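Local coordinates for oxidoreductase (Azotobacter vinelandii, PDB 7D5M), which binds NAD+ and, as a homolog of inositol dehydrogenase, probably catalyses the NAD-dependent oxidation of a sugar or polyol substrate, at residues Q10-A15 with G84-S89; G198-L203 with P239-A244. One frame throughout, in Å; residues are numbered along the deposited sequence.

Contact 1: residues Q10-A15 with G84-S89; sequences QPIRWA and GIQAVS
The guanidinium of Arg13 and the amide of Gln86 lie stacked, their planes 14° apart, with Gln86 CD 3.5 Å above the guanidinium plane and offset toward its rim. At the guanidinium edge, near its plane, Arg13 NE donates to Gly84 O (2.7 Å), while the bond from Arg13 NH2 to the same oxygen is weak. The chain reaches that carbonyl because it bends at chi3 (-55°). The Gln86 amide is held from its oxygen: Arg13 N donates to Gln86 OE1 in the carbonyl plane at 2.9 Å, and a water bridges Gln86 OE1 to Pro11 O. An alanine in place of Arg13 would probably leave Gly84 O without its side-chain donor and strip the stacked guanidinium from the Gln86 amide, whose oxygen the backbone N would still hold. The indole of Trp14 offers its edge to Ser89, NE1 donating in the ring plane to Ser89 OG at 2.9 Å; that hydroxyl also bonds Tyr337 OH. Between these groups the backbones pair as parallel strands. Arg13 O accepts from Gln86 N (2.8 Å) and more distantly from Ala87 N, and Ser89 N donates to Ala15 O. Apolar contacts line both faces of the sheet: Ile12 CG2 meets Ala87 CB at 3.7 Å on the Trp14 side, and Ala15 CB meets Ile85 CD1 on the other. Strands 12-16 and 87-91 are thus neighbours in the parallel Rossmann sheet, flanked by strands 39-45 and 110-113; helices 26-34 and 329-349 pack on the Trp14 face, helix 71-78 on the Ala15 face.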
loop_
_atom_site.group_PDB
_atom_site.type_symbol
_atom_site.label_atom_id
_atom_site.label_comp_id
_atom_site.label_asym_id
_atom_site.label_seq_id
_atom_site.Cartn_x
_atom_site.Cartn_y
_atom_site.Cartn_z
ATOM N N GLN A 10 22.780 18.589 33.992
ATOM C CA GLN A 10 21.507 18.569 34.754
ATOM C C GLN A 10 20.360 18.945 33.828
ATOM O O GLN A 10 20.543 19.750 32.916
ATOM C CB GLN A 10 21.518 19.570 35.908
ATOM C CG GLN A 10 22.610 19.310 36.934
ATOM C CD GLN A 10 22.394 18.065 37.756
ATOM O OE1 GLN A 10 21.284 17.550 37.891
ATOM N NE2 GLN A 10 23.479 17.560 38.322
ATOM N N PRO A 11 19.144 18.419 34.071
ATOM C CA PRO A 11 17.977 18.820 33.290
ATOM C C PRO A 11 17.733 20.326 33.419
ATOM O O PRO A 11 17.895 20.876 34.517
ATOM C CB PRO A 11 16.827 18.010 33.904
ATOM C CG PRO A 11 17.524 16.827 34.532
ATOM C CD PRO A 11 18.798 17.418 35.091
ATOM N N ILE A 12 17.377 20.959 32.305
ATOM C CA ILE A 12 16.987 22.397 32.270
ATOM C C ILE A 12 15.773 22.566 33.195
ATOM O O ILE A 12 14.777 21.824 33.038
ATOM C CB ILE A 12 16.671 22.864 30.834
ATOM C CG1 ILE A 12 17.819 22.644 29.837
ATOM C CG2 ILE A 12 16.201 24.314 30.839
ATOM C CD1 ILE A 12 19.078 23.412 30.119
ATOM N N ARG A 13 15.822 23.517 34.121
ATOM C CA ARG A 13 14.663 23.823 34.993
ATOM C C ARG A 13 13.596 24.501 34.124
ATOM O O ARG A 13 13.914 25.512 33.459
ATOM C CB ARG A 13 15.114 24.656 36.197
ATOM C CG ARG A 13 16.102 23.923 37.096
ATOM C CD ARG A 13 16.445 24.710 38.349
ATOM N NE ARG A 13 16.938 26.054 38.087
ATOM C CZ ARG A 13 18.214 26.403 37.900
ATOM N NH1 ARG A 13 19.180 25.501 37.920
ATOM N NH2 ARG A 13 18.519 27.664 37.673
ATOM N N TRP A 14 12.388 23.946 34.106
ATOM C CA TRP A 14 11.416 24.180 33.009
ATOM C C TRP A 14 9.999 24.429 33.528
ATOM O O TRP A 14 9.576 23.827 34.532
ATOM C CB TRP A 14 11.500 22.989 32.051
ATOM C CG TRP A 14 10.638 23.039 30.830
ATOM C CD1 TRP A 14 10.681 23.936 29.798
ATOM C CD2 TRP A 14 9.662 22.049 30.465
ATOM N NE1 TRP A 14 9.763 23.588 28.838
ATOM C CE2 TRP A 14 9.129 22.430 29.221
ATOM C CE3 TRP A 14 9.173 20.896 31.090
ATOM C CZ2 TRP A 14 8.120 21.691 28.595
ATOM C CZ3 TRP A 14 8.185 20.164 30.467
ATOM C CH2 TRP A 14 7.674 20.557 29.235
ATOM N N ALA A 15 9.272 25.273 32.799
ATOM C CA ALA A 15 7.844 25.568 32.999
ATOM C C ALA A 15 7.111 25.462 31.663
ATOM O O ALA A 15 7.735 25.606 30.582
ATOM C CB ALA A 15 7.677 26.943 33.582
ATOM N N GLY A 84 14.940 28.644 40.311
ATOM C CA GLY A 84 13.931 29.157 39.365
ATOM C C GLY A 84 14.113 28.582 37.971
ATOM O O GLY A 84 15.226 28.149 37.633
ATOM N N ILE A 85 13.053 28.600 37.164
ATOM C CA ILE A 85 13.097 28.077 35.772
ATOM C C ILE A 85 14.178 28.800 34.971
ATOM O O ILE A 85 14.483 29.976 35.245
ATOM C CB ILE A 85 11.719 28.176 35.092
ATOM C CG1 ILE A 85 11.200 29.617 35.042
ATOM C CG2 ILE A 85 10.752 27.221 35.773
ATOM C CD1 ILE A 85 9.970 29.813 34.163
ATOM N N GLN A 86 14.718 28.099 33.984
ATOM C CA GLN A 86 15.703 28.621 33.014
ATOM C C GLN A 86 15.058 28.706 31.636
ATOM O O GLN A 86 15.617 29.406 30.774
ATOM C CB GLN A 86 16.902 27.686 32.974
ATOM C CG GLN A 86 17.620 27.611 34.311
ATOM C CD GLN A 86 18.578 26.451 34.331
ATOM O OE1 GLN A 86 18.172 25.293 34.271
ATOM N NE2 GLN A 86 19.861 26.769 34.400
ATOM N N ALA A 87 13.961 27.965 31.432
ATOM C CA ALA A 87 13.292 27.866 30.124
ATOM C C ALA A 87 11.794 27.626 30.307
ATOM O O ALA A 87 11.356 27.131 31.369
ATOM C CB ALA A 87 13.954 26.792 29.299
ATOM N N VAL A 88 11.027 28.010 29.291
ATOM C CA VAL A 88 9.547 27.910 29.313
ATOM C C VAL A 88 9.073 27.482 27.923
ATOM O O VAL A 88 9.577 28.023 26.923
ATOM C CB VAL A 88 8.902 29.225 29.795
ATOM C CG1 VAL A 88 9.272 30.411 28.920
ATOM C CG2 VAL A 88 7.396 29.088 29.931
ATOM N N SER A 89 8.150 26.523 27.879
ATOM C CA SER A 89 7.428 26.153 26.648
ATOM C C SER A 89 6.070 26.857 26.617
ATOM O O SER A 89 5.319 26.777 27.617
ATOM C CB SER A 89 7.307 24.666 26.527
ATOM O OG SER A 89 8.586 24.134 26.256
HETATM O O HOH W 1 19.600 23.117 35.120
#

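Contact 2: residues G198-L203 with P239-A244; sequences GPSYVL and PLEDNA
Glu241 and Leu203 side chains cross at about a right angle, the carboxylate lying against the leucine branch with Glu241 OE2 3.3 Å from Leu203 CG. The same oxygen accepts from Leu203 N at 2.8 Å, in a nearly straight bond (172°). Glu241 gets there by bending at chi2 (-66°), which folds its carboxylate back toward the backbone of 201-203; weak bonds run to it from Tyr201 N. Its other oxygen, OE1, is engaged by Arg230 in a salt bridge. Glu241 O accepts from Val202 N at 3.1 Å, nearly along its C=O axis. On one side of this grip Leu240 CB faces Tyr201 CB at 4.0 Å; on the other, Leu203 CD2 rests on Ala244 CB at 3.7 Å. Val202 CG1 lies over one face of the Tyr201 ring, whose phenol oxygen is bonded to His177. Tyr201 occupies the N-cap position of helix 202-217, so a carboxylate and a carbonyl from one residue meet backbone N-H groups at the helix start, where the helix dipole would probably ease the negative charge. This arrangement anchors the helix to the entry of strand 243-250, where Asp242 and Asn243 form a classic beta bulge opposite Gln231, in the C-terminal alpha/beta domain.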
loop_
_atom_site.group_PDB
_atom_site.type_symbol
_atom_site.label_atom_id
_atom_site.label_comp_id
_atom_site.label_asym_id
_atom_site.label_seq_id
_atom_site.Cartn_x
_atom_site.Cartn_y
_atom_site.Cartn_z
ATOM N N GLY A 198 -5.596 34.733 14.310
ATOM C CA GLY A 198 -4.860 35.664 13.434
ATOM C C GLY A 198 -5.424 35.678 12.016
ATOM O O GLY A 198 -6.624 35.498 11.820
ATOM N N PRO A 199 -4.570 35.926 10.996
ATOM C CA PRO A 199 -5.025 36.188 9.629
ATOM C C PRO A 199 -5.386 34.957 8.785
ATOM O O PRO A 199 -5.928 35.108 7.692
ATOM C CB PRO A 199 -3.817 36.884 8.978
ATOM C CG PRO A 199 -2.610 36.406 9.756
ATOM C CD PRO A 199 -3.113 36.053 11.138
ATOM N N SER A 200 -5.066 33.763 9.271
ATOM C CA SER A 200 -5.314 32.527 8.494
ATOM C C SER A 200 -5.730 31.394 9.422
ATOM O O SER A 200 -5.457 31.462 10.643
ATOM C CB SER A 200 -4.111 32.182 7.658
ATOM O OG SER A 200 -3.377 31.116 8.222
ATOM N N TYR A 201 -6.378 30.377 8.861
ATOM C CA TYR A 201 -6.594 29.101 9.576
ATOM C C TYR A 201 -5.607 28.071 9.004
ATOM O O TYR A 201 -4.497 27.980 9.553
ATOM C CB TYR A 201 -8.070 28.689 9.598
ATOM C CG TYR A 201 -8.243 27.270 10.075
ATOM C CD1 TYR A 201 -7.363 26.728 11.000
ATOM C CD2 TYR A 201 -9.248 26.453 9.583
ATOM C CE1 TYR A 201 -7.475 25.415 11.421
ATOM C CE2 TYR A 201 -9.387 25.142 10.011
ATOM C CZ TYR A 201 -8.495 24.621 10.930
ATOM O OH TYR A 201 -8.599 23.317 11.329
ATOM N N VAL A 202 -5.949 27.333 7.943
ATOM C CA VAL A 202 -5.139 26.133 7.558
ATOM C C VAL A 202 -3.738 26.506 7.042
ATOM O O VAL A 202 -2.835 25.667 7.201
ATOM C CB VAL A 202 -5.867 25.181 6.588
ATOM C CG1 VAL A 202 -7.059 24.535 7.279
ATOM C CG2 VAL A 202 -6.246 25.831 5.270
ATOM N N LEU A 203 -3.523 27.677 6.435
ATOM C CA LEU A 203 -2.162 28.051 5.951
ATOM C C LEU A 203 -1.195 27.983 7.136
ATOM O O LEU A 203 -0.147 27.306 7.038
ATOM C CB LEU A 203 -2.199 29.458 5.352
ATOM C CG LEU A 203 -2.879 29.561 3.988
ATOM C CD1 LEU A 203 -3.237 31.011 3.684
ATOM C CD2 LEU A 203 -2.010 28.970 2.896
ATOM N N PRO A 239 -13.395 35.374 7.197
ATOM C CA PRO A 239 -12.450 35.227 6.083
ATOM C C PRO A 239 -11.339 34.167 6.218
ATOM O O PRO A 239 -10.509 34.086 5.315
ATOM C CB PRO A 239 -11.783 36.612 6.076
ATOM C CG PRO A 239 -11.704 36.952 7.540
ATOM C CD PRO A 239 -13.040 36.496 8.086
ATOM N N LEU A 240 -11.323 33.396 7.315
ATOM C CA LEU A 240 -10.274 32.373 7.560
ATOM C C LEU A 240 -10.574 31.158 6.678
ATOM O O LEU A 240 -11.747 30.743 6.601
ATOM C CB LEU A 240 -10.202 32.010 9.044
ATOM C CG LEU A 240 -9.307 32.918 9.894
ATOM C CD1 LEU A 240 -9.526 34.376 9.569
ATOM C CD2 LEU A 240 -9.503 32.657 11.378
ATOM N N GLU A 241 -9.536 30.657 6.016
ATOM C CA GLU A 241 -9.613 29.592 4.986
ATOM C C GLU A 241 -9.510 28.204 5.631
ATOM O O GLU A 241 -8.653 28.009 6.507
ATOM C CB GLU A 241 -8.533 29.826 3.924
ATOM C CG GLU A 241 -7.112 29.417 4.304
ATOM C CD GLU A 241 -6.436 30.187 5.425
ATOM O OE1 GLU A 241 -6.856 31.327 5.716
ATOM O OE2 GLU A 241 -5.481 29.644 6.004
ATOM N N ASP A 242 -10.318 27.249 5.159
ATOM C CA ASP A 242 -10.188 25.821 5.549
ATOM C C ASP A 242 -9.594 25.018 4.390
ATOM O O ASP A 242 -9.467 23.786 4.531
ATOM C CB ASP A 242 -11.506 25.245 6.070
ATOM C CG ASP A 242 -12.711 25.483 5.176
ATOM O OD1 ASP A 242 -12.521 25.769 3.981
ATOM O OD2 ASP A 242 -13.831 25.376 5.692
ATOM N N ASN A 243 -9.202 25.698 3.314
ATOM C CA ASN A 243 -8.542 25.071 2.145
ATOM C C ASN A 243 -7.718 26.137 1.441
ATOM O O ASN A 243 -8.195 27.283 1.358
ATOM C CB ASN A 243 -9.579 24.462 1.207
ATOM C CG ASN A 243 -8.942 23.519 0.214
ATOM O OD1 ASN A 243 -8.504 22.436 0.594
ATOM N ND2 ASN A 243 -8.867 23.931 -1.044
ATOM N N ALA A 244 -6.533 25.796 0.949
ATOM C CA ALA A 244 -5.722 26.759 0.185
ATOM C C ALA A 244 -4.748 26.046 -0.749
ATOM O O ALA A 244 -4.273 24.926 -0.433
ATOM C CB ALA A 244 -5.013 27.684 1.135
#

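In the fold
Contact 1 and contact 2 lie in different domains, the NAD-binding Rossmann fold and the C-terminal alpha/beta domain, on opposite sides of the chain's centre. Their centres are 34 Å apart and their nearest atoms about 19 Å, so neither touches the other. Neither touches the bound NAD: the side chain of Val88 in contact 1 is about 10 Å from it, and that of Tyr201 in contact 2 about 8 Å. Contact 1 thus belongs to the core of the NAD-binding sheet, whereas contact 2 sits one shell behind the cofactor, the side chain of Tyr201 being about 4 Å from that of Arg191, which binds it.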